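Local coordinates for UspA domain-containing protein (PDB 3MT0), which is of unknown function but belongs to the universal stress protein A family and may be required for resistance to DNA-damaging agents, at residues Ala170-Ile175 against Asp215-Ile220; Leu228-Ala233 against Leu264-Ser269; Thr241-Val246 against Asn258-Val263. All coordinates share one frame; numbering follows the deposited sequence. Where two conformers were deposited one is given.

Contact 1: residues Ala170-Ile175 against Asp215-Ile220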
ATOM      1  N   ALA A 170      15.123   3.456  -6.672  1.00 20.19           N
ATOM      2  CA  ALA A 170      15.317   2.311  -5.803  1.00 19.39           C
ATOM      3  C   ALA A 170      15.372   1.043  -6.651  1.00 19.84           C
ATOM      4  O   ALA A 170      15.244   1.101  -7.875  1.00 22.43           O
ATOM      5  CB  ALA A 170      14.168   2.231  -4.800  1.00 21.35           C
ATOM      6  N   THR A 171      15.567  -0.103  -6.003  1.00 21.68           N
ATOM      7  CA  THR A 171      15.570  -1.380  -6.708  1.00 19.58           C
ATOM      8  C   THR A 171      14.306  -2.173  -6.390  1.00 19.60           C
ATOM      9  O   THR A 171      13.733  -2.032  -5.306  1.00 20.21           O
ATOM     10  CB  THR A 171      16.841  -2.215  -6.402  1.00 22.48           C
ATOM     11  OG1 THR A 171      16.979  -2.405  -4.988  1.00 20.97           O
ATOM     12  CG2 THR A 171      18.074  -1.499  -6.911  1.00 27.63           C
ATOM     13  N   LEU A 172      13.884  -3.006  -7.336  1.00 20.07           N
ATOM     14  CA  LEU A 172      12.636  -3.749  -7.224  1.00 17.46           C
ATOM     15  C   LEU A 172      12.943  -5.215  -6.959  1.00 17.06           C
ATOM     16  O   LEU A 172      13.832  -5.777  -7.571  1.00 19.39           O
ATOM     17  CB  LEU A 172      11.837  -3.616  -8.519  1.00 19.30           C
ATOM     18  CG  LEU A 172      10.544  -4.433  -8.621  1.00 18.99           C
ATOM     19  CD1 LEU A 172       9.519  -3.949  -7.610  1.00 19.56           C
ATOM     20  CD2 LEU A 172       9.983  -4.352 -10.029  1.00 19.83           C
ATOM     21  N   HIS A 173      12.196  -5.811  -6.032  1.00 16.13           N
ATOM     22  CA  HIS A 173      12.399  -7.190  -5.614  1.00 18.29           C
ATOM     23  C   HIS A 173      11.029  -7.818  -5.493  1.00 15.35           C
ATOM     24  O   HIS A 173      10.042  -7.113  -5.313  1.00 19.54           O
ATOM     25  CB  HIS A 173      13.150  -7.224  -4.287  1.00 19.32           C
ATOM     26  CG  HIS A 173      14.422  -6.438  -4.317  1.00 20.57           C
ATOM     27  ND1 HIS A 173      15.648  -7.015  -4.563  1.00 23.09           N
ATOM     28  CD2 HIS A 173      14.653  -5.111  -4.167  1.00 23.16           C
ATOM     29  CE1 HIS A 173      16.581  -6.080  -4.557  1.00 23.04           C
ATOM     30  NE2 HIS A 173      16.005  -4.916  -4.314  1.00 26.87           N
ATOM     31  N   VAL A 174      10.955  -9.133  -5.652  1.00 20.09           N
ATOM     32  CA  VAL A 174       9.668  -9.819  -5.657  1.00 19.26           C
ATOM     33  C   VAL A 174       9.738 -11.055  -4.782  1.00 19.19           C
ATOM     34  O   VAL A 174      10.720 -11.796  -4.821  1.00 22.42           O
ATOM     35  CB  VAL A 174       9.251 -10.236  -7.094  1.00 18.74           C
ATOM     36  CG1 VAL A 174       7.913 -10.977  -7.069  1.00 23.41           C
ATOM     37  CG2 VAL A 174       9.185  -9.030  -8.005  1.00 21.32           C
ATOM     38  N   ILE A 175       8.709 -11.266  -3.970  1.00 17.73           N
ATOM     39  CA  ILE A 175       8.601 -12.491  -3.199  1.00 20.28           C
ATOM     40  C   ILE A 175       7.341 -13.231  -3.618  1.00 23.27           C
ATOM     41  O   ILE A 175       6.260 -12.655  -3.709  1.00 19.64           O
ATOM     42  CB  ILE A 175       8.603 -12.239  -1.670  1.00 17.99           C
ATOM     43  CG1 ILE A 175       8.363 -13.537  -0.894  1.00 23.30           C
ATOM     44  CG2 ILE A 175       7.524 -11.244  -1.265  1.00 15.40           C
ATOM     45  CD1 ILE A 175       9.440 -14.570  -1.085  1.00 24.54           C
ATOM     46  N   ASP A 215      16.836 -13.817 -11.758  1.00 28.87           N
ATOM     47  CA  ASP A 215      16.815 -14.785 -10.666  1.00 27.03           C
ATOM     48  C   ASP A 215      17.035 -14.117  -9.313  1.00 25.05           C
ATOM     49  O   ASP A 215      16.434 -14.513  -8.324  1.00 30.15           O
ATOM     50  CB  ASP A 215      17.886 -15.862 -10.861  1.00 29.34           C
ATOM     51  CG  ASP A 215      17.564 -16.818 -11.991  1.00 44.65           C
ATOM     52  OD1 ASP A 215      16.482 -16.684 -12.602  1.00 44.04           O
ATOM     53  OD2 ASP A 215      18.401 -17.708 -12.264  1.00 43.68           O
ATOM     54  N   GLU A 216      17.905 -13.113  -9.274  1.00 26.41           N
ATOM     55  CA  GLU A 216      18.252 -12.443  -8.020  1.00 22.94           C
ATOM     56  C   GLU A 216      17.113 -11.561  -7.483  1.00 22.90           C
ATOM     57  O   GLU A 216      16.976 -11.371  -6.274  1.00 32.09           O
ATOM     58  CB  GLU A 216      19.528 -11.611  -8.202  1.00 28.75           C
ATOM     59  CG  GLU A 216      20.789 -12.433  -8.486  1.00 43.94           C
ATOM     60  CD  GLU A 216      20.816 -13.045  -9.882  1.00 55.11           C
ATOM     61  OE1 GLU A 216      20.449 -12.352 -10.857  1.00 53.52           O
ATOM     62  OE2 GLU A 216      21.221 -14.222 -10.004  1.00 61.94           O
ATOM     63  N   GLN A 217      16.301 -11.031  -8.390  1.00 23.30           N
ATOM     64  CA  GLN A 217      15.160 -10.190  -8.033  1.00 22.02           C
ATOM     65  C   GLN A 217      13.983 -11.000  -7.527  1.00 25.25           C
ATOM     66  O   GLN A 217      13.175 -10.516  -6.727  1.00 22.93           O
ATOM     67  CB  GLN A 217      14.670  -9.438  -9.266  1.00 26.88           C
ATOM     68  CG  GLN A 217      15.338  -8.126  -9.548  1.00 35.49           C
ATOM     69  CD  GLN A 217      14.632  -7.391 -10.664  1.00 31.70           C
ATOM     70  OE1 GLN A 217      14.156  -6.267 -10.491  1.00 31.81           O
ATOM     71  NE2 GLN A 217      14.524  -8.043 -11.813  1.00 26.25           N
ATOM     72  N   LEU A 218      13.854 -12.220  -8.032  1.00 23.29           N
ATOM     73  CA  LEU A 218      12.664 -13.013  -7.762  1.00 25.72           C
ATOM     74  C   LEU A 218      12.948 -14.095  -6.730  1.00 29.24           C
ATOM     75  O   LEU A 218      13.669 -15.056  -7.019  1.00 31.93           O
ATOM     76  CB  LEU A 218      12.151 -13.641  -9.061  1.00 34.26           C
ATOM     77  CG  LEU A 218      10.861 -14.458  -9.003  1.00 33.23           C
ATOM     78  CD1 LEU A 218       9.744 -13.693  -8.321  1.00 31.92           C
ATOM     79  CD2 LEU A 218      10.448 -14.875 -10.410  1.00 36.33           C
ATOM     80  N   HIS A 219      12.385 -13.927  -5.532  1.00 23.35           N
ATOM     81  CA  HIS A 219      12.491 -14.893  -4.451  1.00 21.72           C
ATOM     82  C   HIS A 219      11.314 -15.851  -4.527  1.00 25.17           C
ATOM     83  O   HIS A 219      10.174 -15.449  -4.320  1.00 24.79           O
ATOM     84  CB  HIS A 219      12.471 -14.179  -3.089  1.00 24.45           C
ATOM     85  CG  HIS A 219      13.513 -13.112  -2.947  1.00 30.63           C
ATOM     86  ND1 HIS A 219      14.643 -13.274  -2.175  1.00 30.21           N
ATOM     87  CD2 HIS A 219      13.601 -11.873  -3.486  1.00 31.38           C
ATOM     88  CE1 HIS A 219      15.383 -12.181  -2.244  1.00 32.58           C
ATOM     89  NE2 HIS A 219      14.772 -11.315  -3.033  1.00 34.81           N
ATOM     90  N   ILE A 220      11.586 -17.115  -4.832  1.00 28.18           N
ATOM     91  CA  ILE A 220      10.538 -18.124  -4.862  1.00 33.31           C
ATOM     92  C   ILE A 220      10.727 -19.049  -3.679  1.00 28.91           C
ATOM     93  O   ILE A 220      11.666 -19.846  -3.642  1.00 29.71           O
ATOM     94  CB  ILE A 220      10.565 -18.957  -6.153  1.00 42.13           C
ATOM     95  CG1 ILE A 220      10.294 -18.072  -7.369  1.00 48.54           C
ATOM     96  CG2 ILE A 220       9.550 -20.089  -6.076  1.00 47.03           C
ATOM     97  CD1 ILE A 220      11.528 -17.399  -7.905  1.00 52.03           C
TER
HETATM   98  O   HOH W   1      16.281  -9.671  -4.452  1.00 30.25           O
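Water 1 is gripped by three groups that together span the two segments: it donates to Glu-216 O at 2.6 Å, and it is hydrogen-bonded to His-173 ND1 at 2.7 Å and to His-219 NE2 at 2.6 Å. It lies in the plane of the His-173 ring. The other nitrogen of that ring, NE2, is hydrogen-bonded to Thr-171 OG1 at 2.8 Å, and with both nitrogens engaged the imidazole is fixed in its rotation. Both histidines carry CG anti to the carbonyl carbon (chi1 -53° and -55°), which turns the two rings to a common water. Between the two segments Val-174 makes both backbone bonds, of the parallel kind: its N-H goes to Gln-217 O, and its O receives His-219 N at 2.8 Å. Val-174 O also sits in plane at the edge of the His-219 ring, 3.2 Å from His-219 CD2. On one sheet face, Val-174 CG1 meets Leu-218 CD1 at 3.5 Å; on the other, Ile-175 CD1 comes across His-219 CB at 3.7 Å, roughly at right angles. Helix 225-236 covers this second face. The pair closes a beta-alpha-beta crossover through helix 190-211, setting strand 218-222 at the margin of the sheet of the universal stress protein fold.

Contact 2: residues Leu228-Ala233 against Leu264-Ser269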
ATOM      1  N   LEU A 228       6.677 -15.768   5.147  1.00 18.82           N
ATOM      2  CA  LEU A 228       7.662 -15.569   4.092  1.00 19.62           C
ATOM      3  C   LEU A 228       7.755 -14.103   3.665  1.00 17.12           C
ATOM      4  O   LEU A 228       8.847 -13.597   3.383  1.00 18.76           O
ATOM      5  CB  LEU A 228       7.368 -16.467   2.885  1.00 24.06           C
ATOM      6  CG  LEU A 228       7.532 -17.968   3.121  1.00 32.50           C
ATOM      7  CD1 LEU A 228       7.491 -18.696   1.800  1.00 29.32           C
ATOM      8  CD2 LEU A 228       8.824 -18.263   3.861  1.00 33.50           C
ATOM      9  N   ILE A 229       6.627 -13.407   3.611  1.00 18.63           N
ATOM     10  CA  ILE A 229       6.666 -12.047   3.103  1.00 15.98           C
ATOM     11  C   ILE A 229       7.454 -11.147   4.071  1.00 19.02           C
ATOM     12  O   ILE A 229       8.374 -10.442   3.658  1.00 17.48           O
ATOM     13  CB  ILE A 229       5.246 -11.518   2.794  1.00 17.19           C
ATOM     14  CG1 ILE A 229       4.693 -12.213   1.546  1.00 18.16           C
ATOM     15  CG2 ILE A 229       5.242  -9.995   2.602  1.00 19.28           C
ATOM     16  CD1 ILE A 229       3.198 -12.032   1.351  1.00 23.56           C
ATOM     17  N   PRO A 230       7.126 -11.205   5.369  1.00 17.17           N
ATOM     18  CA  PRO A 230       7.932 -10.404   6.296  1.00 15.60           C
ATOM     19  C   PRO A 230       9.396 -10.852   6.397  1.00 17.34           C
ATOM     20  O   PRO A 230      10.266 -10.003   6.565  1.00 18.84           O
ATOM     21  CB  PRO A 230       7.207 -10.567   7.640  1.00 22.71           C
ATOM     22  CG  PRO A 230       5.796 -10.968   7.270  1.00 20.27           C
ATOM     23  CD  PRO A 230       5.924 -11.772   6.009  1.00 17.06           C
ATOM     24  N   ARG A 231       9.665 -12.149   6.305  1.00 19.84           N
ATOM     25  CA  ARG A 231      11.052 -12.607   6.313  1.00 18.20           C
ATOM     26  C   ARG A 231      11.847 -11.945   5.198  1.00 18.55           C
ATOM     27  O   ARG A 231      12.973 -11.492   5.398  1.00 22.20           O
ATOM     28  CB  ARG A 231      11.147 -14.124   6.157  1.00 22.54           C
ATOM     29  CG  ARG A 231      10.826 -14.884   7.416  1.00 24.93           C
ATOM     30  CD  ARG A 231      10.931 -16.356   7.126  1.00 28.02           C
ATOM     31  NE  ARG A 231      10.412 -17.170   8.213  1.00 32.07           N
ATOM     32  CZ  ARG A 231      10.202 -18.478   8.104  1.00 31.25           C
ATOM     33  NH1 ARG A 231      10.456 -19.092   6.949  1.00 30.88           N
ATOM     34  NH2 ARG A 231       9.731 -19.165   9.138  1.00 30.62           N
ATOM     35  N   THR A 232      11.260 -11.903   4.013  1.00 16.45           N
ATOM     36  CA  THR A 232      11.975 -11.381   2.864  1.00 16.48           C
ATOM     37  C   THR A 232      12.127  -9.874   3.010  1.00 17.39           C
ATOM     38  O   THR A 232      13.188  -9.310   2.731  1.00 18.57           O
ATOM     39  CB  THR A 232      11.242 -11.747   1.566  1.00 19.63           C
ATOM     40  OG1 THR A 232      11.196 -13.178   1.461  1.00 23.10           O
ATOM     41  CG2 THR A 232      11.962 -11.168   0.336  1.00 17.98           C
ATOM     42  N   ALA A 233      11.070  -9.222   3.478  1.00 18.10           N
ATOM     43  CA  ALA A 233      11.146  -7.790   3.699  1.00 15.88           C
ATOM     44  C   ALA A 233      12.245  -7.436   4.682  1.00 20.83           C
ATOM     45  O   ALA A 233      13.007  -6.495   4.452  1.00 22.10           O
ATOM     46  CB  ALA A 233       9.818  -7.252   4.178  1.00 15.52           C
ATOM     47  N   LEU A 264       0.513  -7.045   7.423  1.00 17.61           N
ATOM     48  CA  LEU A 264       0.359  -5.641   7.805  1.00 17.78           C
ATOM     49  C   LEU A 264       0.694  -5.357   9.268  1.00 18.38           C
ATOM     50  O   LEU A 264       1.106  -4.245   9.607  1.00 20.97           O
ATOM     51  CB  LEU A 264      -1.058  -5.156   7.496  1.00 18.88           C
ATOM     52  CG  LEU A 264      -1.243  -4.680   6.051  1.00 21.68           C
ATOM     53  CD1 LEU A 264      -2.694  -4.851   5.585  1.00 21.64           C
ATOM     54  CD2 LEU A 264      -0.799  -3.233   5.930  1.00 22.42           C
ATOM     55  N   ASP A 265       0.502  -6.354  10.125  1.00 16.42           N
ATOM     56  CA  ASP A 265       0.719  -6.184  11.564  1.00 20.82           C
ATOM     57  C   ASP A 265       2.153  -6.543  11.942  1.00 21.17           C
ATOM     58  O   ASP A 265       2.534  -6.459  13.110  1.00 24.80           O
ATOM     59  CB  ASP A 265      -0.244  -7.069  12.360  1.00 22.16           C
ATOM     60  CG  ASP A 265      -1.548  -6.368  12.692  1.00 28.95           C
ATOM     61  OD1 ASP A 265      -1.652  -5.144  12.455  1.00 24.54           O
ATOM     62  OD2 ASP A 265      -2.464  -7.044  13.208  1.00 31.60           O
ATOM     63  N   THR A 266       2.937  -6.952  10.950  1.00 21.17           N
ATOM     64  CA  THR A 266       4.290  -7.431  11.185  1.00 25.09           C
ATOM     65  C   THR A 266       5.372  -6.598  10.499  1.00 22.36           C
ATOM     66  O   THR A 266       6.443  -6.367  11.070  1.00 22.77           O
ATOM     67  CB  THR A 266       4.433  -8.889  10.732  1.00 26.66           C
ATOM     68  OG1 THR A 266       3.464  -9.695  11.416  1.00 27.38           O
ATOM     69  CG2 THR A 266       5.835  -9.410  11.030  1.00 25.46           C
ATOM     70  N   LEU A 267       5.100  -6.158   9.273  1.00 21.29           N
ATOM     71  CA  LEU A 267       6.121  -5.468   8.494  1.00 17.52           C
ATOM     72  C   LEU A 267       6.640  -4.209   9.181  1.00 16.83           C
ATOM     73  O   LEU A 267       5.891  -3.477   9.847  1.00 20.36           O
ATOM     74  CB  LEU A 267       5.608  -5.114   7.099  1.00 14.72           C
ATOM     75  CG  LEU A 267       5.413  -6.208   6.049  1.00 18.14           C
ATOM     76  CD1 LEU A 267       4.730  -5.607   4.816  1.00 20.45           C
ATOM     77  CD2 LEU A 267       6.719  -6.850   5.667  1.00 21.37           C
ATOM     78  N   GLU A 268       7.934  -3.955   8.978  1.00 20.32           N
ATOM     79  CA  GLU A 268       8.546  -2.707   9.428  1.00 22.25           C
ATOM     80  C   GLU A 268       8.678  -1.713   8.276  1.00 20.05           C
ATOM     81  O   GLU A 268       8.952  -0.537   8.495  1.00 26.48           O
ATOM     82  CB  GLU A 268       9.920  -2.996  10.036  1.00 27.36           C
ATOM     83  CG  GLU A 268       9.849  -3.968  11.203  1.00 34.42           C
ATOM     84  CD  GLU A 268      11.209  -4.287  11.796  1.00 43.28           C
ATOM     85  OE1 GLU A 268      12.195  -3.601  11.452  1.00 47.20           O
ATOM     86  OE2 GLU A 268      11.286  -5.228  12.611  1.00 53.56           O
ATOM     87  N   SER A 269       8.483  -2.191   7.052  1.00 19.54           N
ATOM     88  CA  SER A 269       8.503  -1.328   5.882  1.00 18.20           C
ATOM     89  C   SER A 269       7.173  -0.610   5.785  1.00 16.83           C
ATOM     90  O   SER A 269       6.190  -1.036   6.387  1.00 16.46           O
ATOM     91  CB  SER A 269       8.692  -2.156   4.604  1.00 21.16           C
ATOM     92  OG  SER A 269       7.538  -2.955   4.354  1.00 18.91           O
TER
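Pro-230 and Leu-267 bring the backbones closest, their CA atoms 5.7 Å apart, where helix 225-236 passes the irregular turn between helix 258-264 and strand 270-274. The chain of the turn draws off toward the end of the segment, with Ala-233 CA and Ser-269 CA 7.3 Å apart. In the alpha/beta fold of the universal stress protein family, this contact packs one sheet-covering helix against the connection that follows the next. The proline ring nitrogen has no hydrogen to give to the preceding helical turn, and the helix is kinked there.

The side-chain contact is wholly apolar. Leu-267 carries CG anti to its carbonyl carbon (chi1 -72°), which swings the CD2 branch over to the helix; that methyl settles between residues one turn apart, 3.8 Å from Pro-230 CA and 4.2 Å from Pro-230 CB on one hand and against Ala-233 on the other. Its second methyl branch belongs to packing on Thr-241 of strand 240-244. Nearer the solvent, Thr-266 CG2 comes across the proline ring at about a right angle and touches Pro-230 CB at 3.8 Å. The polar branch of this threonine turns elsewhere, its OG1 being hydrogen-bonded to Val-262 O. The turn is also tied at its backbone, since Lys-127 NZ is hydrogen-bonded to both Leu-264 O and Leu-267 O. Packing is tightest at the methyl of Ala-233, whose CB lies only 3.5 Å from Leu-267 CD2, closer than ordinary van der Waals contact.

Contact 3: residues Thr241-Val246 against Asn258-Val263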
ATOM      1  N   THR A 241       6.739  -2.321   0.944  1.00 15.70           N
ATOM      2  CA  THR A 241       6.277  -3.621   0.464  1.00 14.38           C
ATOM      3  C   THR A 241       4.893  -3.403  -0.122  1.00 15.81           C
ATOM      4  O   THR A 241       4.053  -2.768   0.513  1.00 15.52           O
ATOM      5  CB  THR A 241       6.212  -4.663   1.613  1.00 14.16           C
ATOM      6  OG1 THR A 241       7.525  -4.859   2.154  1.00 15.37           O
ATOM      7  CG2 THR A 241       5.715  -6.003   1.080  1.00 16.95           C
ATOM      8  N   VAL A 242       4.666  -3.919  -1.327  1.00 12.12           N
ATOM      9  CA  VAL A 242       3.377  -3.793  -1.989  1.00 13.67           C
ATOM     10  C   VAL A 242       2.668  -5.128  -1.950  1.00 13.29           C
ATOM     11  O   VAL A 242       3.220  -6.141  -2.389  1.00 16.47           O
ATOM     12  CB  VAL A 242       3.546  -3.352  -3.450  1.00 16.83           C
ATOM     13  CG1 VAL A 242       2.181  -3.104  -4.099  1.00 16.22           C
ATOM     14  CG2 VAL A 242       4.414  -2.090  -3.528  1.00 17.57           C
ATOM     15  N   ILE A 243       1.443  -5.130  -1.441  1.00 12.62           N
ATOM     16  CA  ILE A 243       0.682  -6.360  -1.282  1.00 16.73           C
ATOM     17  C   ILE A 243      -0.745  -6.174  -1.747  1.00 16.88           C
ATOM     18  O   ILE A 243      -1.247  -5.046  -1.841  1.00 19.08           O
ATOM     19  CB  ILE A 243       0.661  -6.850   0.188  1.00 17.98           C
ATOM     20  CG1 ILE A 243      -0.201  -5.928   1.055  1.00 16.06           C
ATOM     21  CG2 ILE A 243       2.066  -6.931   0.756  1.00 25.42           C
ATOM     22  CD1 ILE A 243      -0.380  -6.407   2.516  1.00 22.05           C
ATOM     23  N   GLY A 244      -1.390  -7.291  -2.044  1.00 16.86           N
ATOM     24  CA  GLY A 244      -2.787  -7.293  -2.409  1.00 15.04           C
ATOM     25  C   GLY A 244      -3.578  -8.033  -1.354  1.00 21.71           C
ATOM     26  O   GLY A 244      -3.074  -8.968  -0.731  1.00 21.94           O
ATOM     27  N   THR A 245      -4.808  -7.587  -1.119  1.00 16.76           N
ATOM     28  CA  THR A 245      -5.728  -8.351  -0.284  1.00 16.87           C
ATOM     29  C   THR A 245      -6.230  -9.594  -1.032  1.00 23.05           C
ATOM     30  O   THR A 245      -5.945  -9.783  -2.226  1.00 22.52           O
ATOM     31  CB  THR A 245      -6.910  -7.479   0.176  1.00 17.32           C
ATOM     32  OG1 THR A 245      -7.576  -6.919  -0.960  1.00 16.38           O
ATOM     33  CG2 THR A 245      -6.433  -6.341   1.080  1.00 19.16           C
ATOM     34  N   VAL A 246      -6.967 -10.455  -0.337  1.00 19.56           N
ATOM     35  CA  VAL A 246      -7.417 -11.711  -0.924  0.52 21.51           C
ATOM     36  C   VAL A 246      -8.313 -11.481  -2.152  1.00 26.39           C
ATOM     37  O   VAL A 246      -9.100 -10.541  -2.197  1.00 23.18           O
ATOM     38  CB  VAL A 246      -8.133 -12.588   0.133  0.52 23.90           C
ATOM     39  CG1 VAL A 246      -9.488 -11.996   0.484  0.52 22.98           C
ATOM     40  CG2 VAL A 246      -8.271 -14.021  -0.349  0.52 23.35           C
ATOM     41  N   ASN A 258      -6.230 -13.566   5.818  1.00 22.86           N
ATOM     42  CA  ASN A 258      -5.220 -13.814   6.840  1.00 26.93           C
ATOM     43  C   ASN A 258      -3.810 -13.363   6.463  1.00 23.45           C
ATOM     44  O   ASN A 258      -3.096 -12.809   7.291  1.00 22.67           O
ATOM     45  CB  ASN A 258      -5.194 -15.285   7.260  1.00 34.97           C
ATOM     46  CG  ASN A 258      -4.171 -15.554   8.353  1.00 36.65           C
ATOM     47  OD1 ASN A 258      -4.409 -15.262   9.522  1.00 40.75           O
ATOM     48  ND2 ASN A 258      -3.021 -16.103   7.972  1.00 31.66           N
ATOM     49  N   THR A 259      -3.393 -13.596   5.224  1.00 21.08           N
ATOM     50  CA  THR A 259      -2.018 -13.271   4.877  1.00 17.89           C
ATOM     51  C   THR A 259      -1.770 -11.790   5.035  1.00 18.67           C
ATOM     52  O   THR A 259      -0.813 -11.383   5.686  1.00 22.33           O
ATOM     53  CB  THR A 259      -1.637 -13.715   3.449  1.00 21.29           C
ATOM     54  OG1 THR A 259      -1.734 -15.139   3.365  1.00 22.41           O
ATOM     55  CG2 THR A 259      -0.197 -13.304   3.121  1.00 22.00           C
ATOM     56  N   ALA A 260      -2.634 -10.984   4.432  1.00 21.07           N
ATOM     57  CA  ALA A 260      -2.464  -9.538   4.493  1.00 20.82           C
ATOM     58  C   ALA A 260      -2.614  -9.008   5.920  1.00 21.90           C
ATOM     59  O   ALA A 260      -1.922  -8.068   6.315  1.00 22.13           O
ATOM     60  CB  ALA A 260      -3.430  -8.831   3.527  1.00 22.10           C
ATOM     61  N   GLU A 261      -3.507  -9.613   6.699  1.00 18.20           N
ATOM     62  CA  GLU A 261      -3.665  -9.218   8.105  1.00 21.12           C
ATOM     63  C   GLU A 261      -2.363  -9.420   8.874  1.00 24.92           C
ATOM     64  O   GLU A 261      -1.870  -8.514   9.542  1.00 23.56           O
ATOM     65  CB  GLU A 261      -4.764 -10.030   8.783  1.00 26.53           C
ATOM     66  CG  GLU A 261      -6.170  -9.692   8.336  1.00 28.89           C
ATOM     67  CD  GLU A 261      -7.213 -10.493   9.092  1.00 43.60           C
ATOM     68  OE1 GLU A 261      -6.831 -11.245  10.012  1.00 46.32           O
ATOM     69  OE2 GLU A 261      -8.411 -10.374   8.766  1.00 53.59           O
ATOM     70  N   VAL A 262      -1.794 -10.616   8.767  1.00 20.24           N
ATOM     71  CA  VAL A 262      -0.556 -10.893   9.483  1.00 23.21           C
ATOM     72  C   VAL A 262       0.578  -9.993   9.001  1.00 19.76           C
ATOM     73  O   VAL A 262       1.273  -9.366   9.800  1.00 25.81           O
ATOM     74  CB  VAL A 262      -0.149 -12.371   9.370  1.00 29.19           C
ATOM     75  CG1 VAL A 262       1.191 -12.605  10.057  1.00 27.83           C
ATOM     76  CG2 VAL A 262      -1.228 -13.253   9.982  1.00 34.87           C
ATOM     77  N   VAL A 263       0.754  -9.924   7.689  1.00 19.91           N
ATOM     78  CA  VAL A 263       1.800  -9.104   7.107  1.00 20.61           C
ATOM     79  C   VAL A 263       1.706  -7.630   7.509  1.00 18.57           C
ATOM     80  O   VAL A 263       2.695  -7.023   7.924  1.00 21.23           O
ATOM     81  CB  VAL A 263       1.789  -9.258   5.564  1.00 20.09           C
ATOM     82  CG1 VAL A 263       2.721  -8.255   4.910  1.00 30.41           C
ATOM     83  CG2 VAL A 263       2.167 -10.687   5.200  1.00 23.36           C
TER
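Apolar packing carries the contact, and Ile-243 and Ala-260 are at its middle: Ile-243 CD1 lies 4.0 Å from Ala-260 CB. The isoleucine places CG1 between its backbone N and carbonyl carbon (chi1 71°) and then runs extended, which carries the terminal methyl out from the strand to the helix. Ile-243 CD1 also reaches Val-263 CG1 at 4.3 Å. Ala-260 and Val-263 are three residues apart and therefore present their methyls on one flank of the helix, so that a single isoleucine tip spans one helical turn. These spacings are those of ordinary van der Waals packing, without compression.

Backbone-to-side-chain contacts extend this patch past the end of the strand. Ala-260 CB also comes within 4.3 Å of Gly-244 O and 4.5 Å of Thr-245 CA. With only the methyl of Ala-260 between them the two chains come close, Thr-245 CA and Ala-260 CA being 5.9 Å apart.

Polar bonding serves each element separately. Within the helix, Val-263 N donates to Thr-259 O at 2.9 Å, while strand 240-244 is bonded through its backbone to both neighbouring strands, Thr-241 and Ile-243 to Leu-272, and Val-242 to Leu-138 and Ala-140.

The short segments run nearly antiparallel, at 152°, with their axes 9.2 Å apart at closest approach, as expected of strand and return helix in a beta-alpha-beta unit, here strand 240-244, helix 258-264 and strand 270-274. In ATP-binding universal stress proteins the connection between this strand and helix carries the glycine-rich nucleotide loop; such a role is not established here. Helix 258-264 leans on helix 225-236 through Thr-259 on Ala-225 and Val-262 on Asp-226, whereas Val-242 packs on helix 148-167 from the opposite face of the sheet.

Overall arrangement
All three contacts lie in the C-terminal half of the chain; contact 1 comes first, and both segments of contact 3 fall between the two segments of contact 2. Contact 1 holds the edge strand of the sheet; contacts 2 and 3 lie further in, their centres 9 Å apart. Helix 225-236 joins contact 1 to contact 2: Ile-175 CD1 packs 3.4 Å from Thr-232 OG1, and His-219 CG 4.1 Å from Thr-232 CG2. Contacts 2 and 3 share an apolar layer in which Ile-229 CG2 meets Val-263 CG1 at 3.8 Å, beside a probable hydrogen bond of 2.9 Å between Ser-269 OG and Thr-241 OG1. Contacts 1 and 3 do not touch, their nearest atoms being about 6 Å apart, but both reach the same sheet.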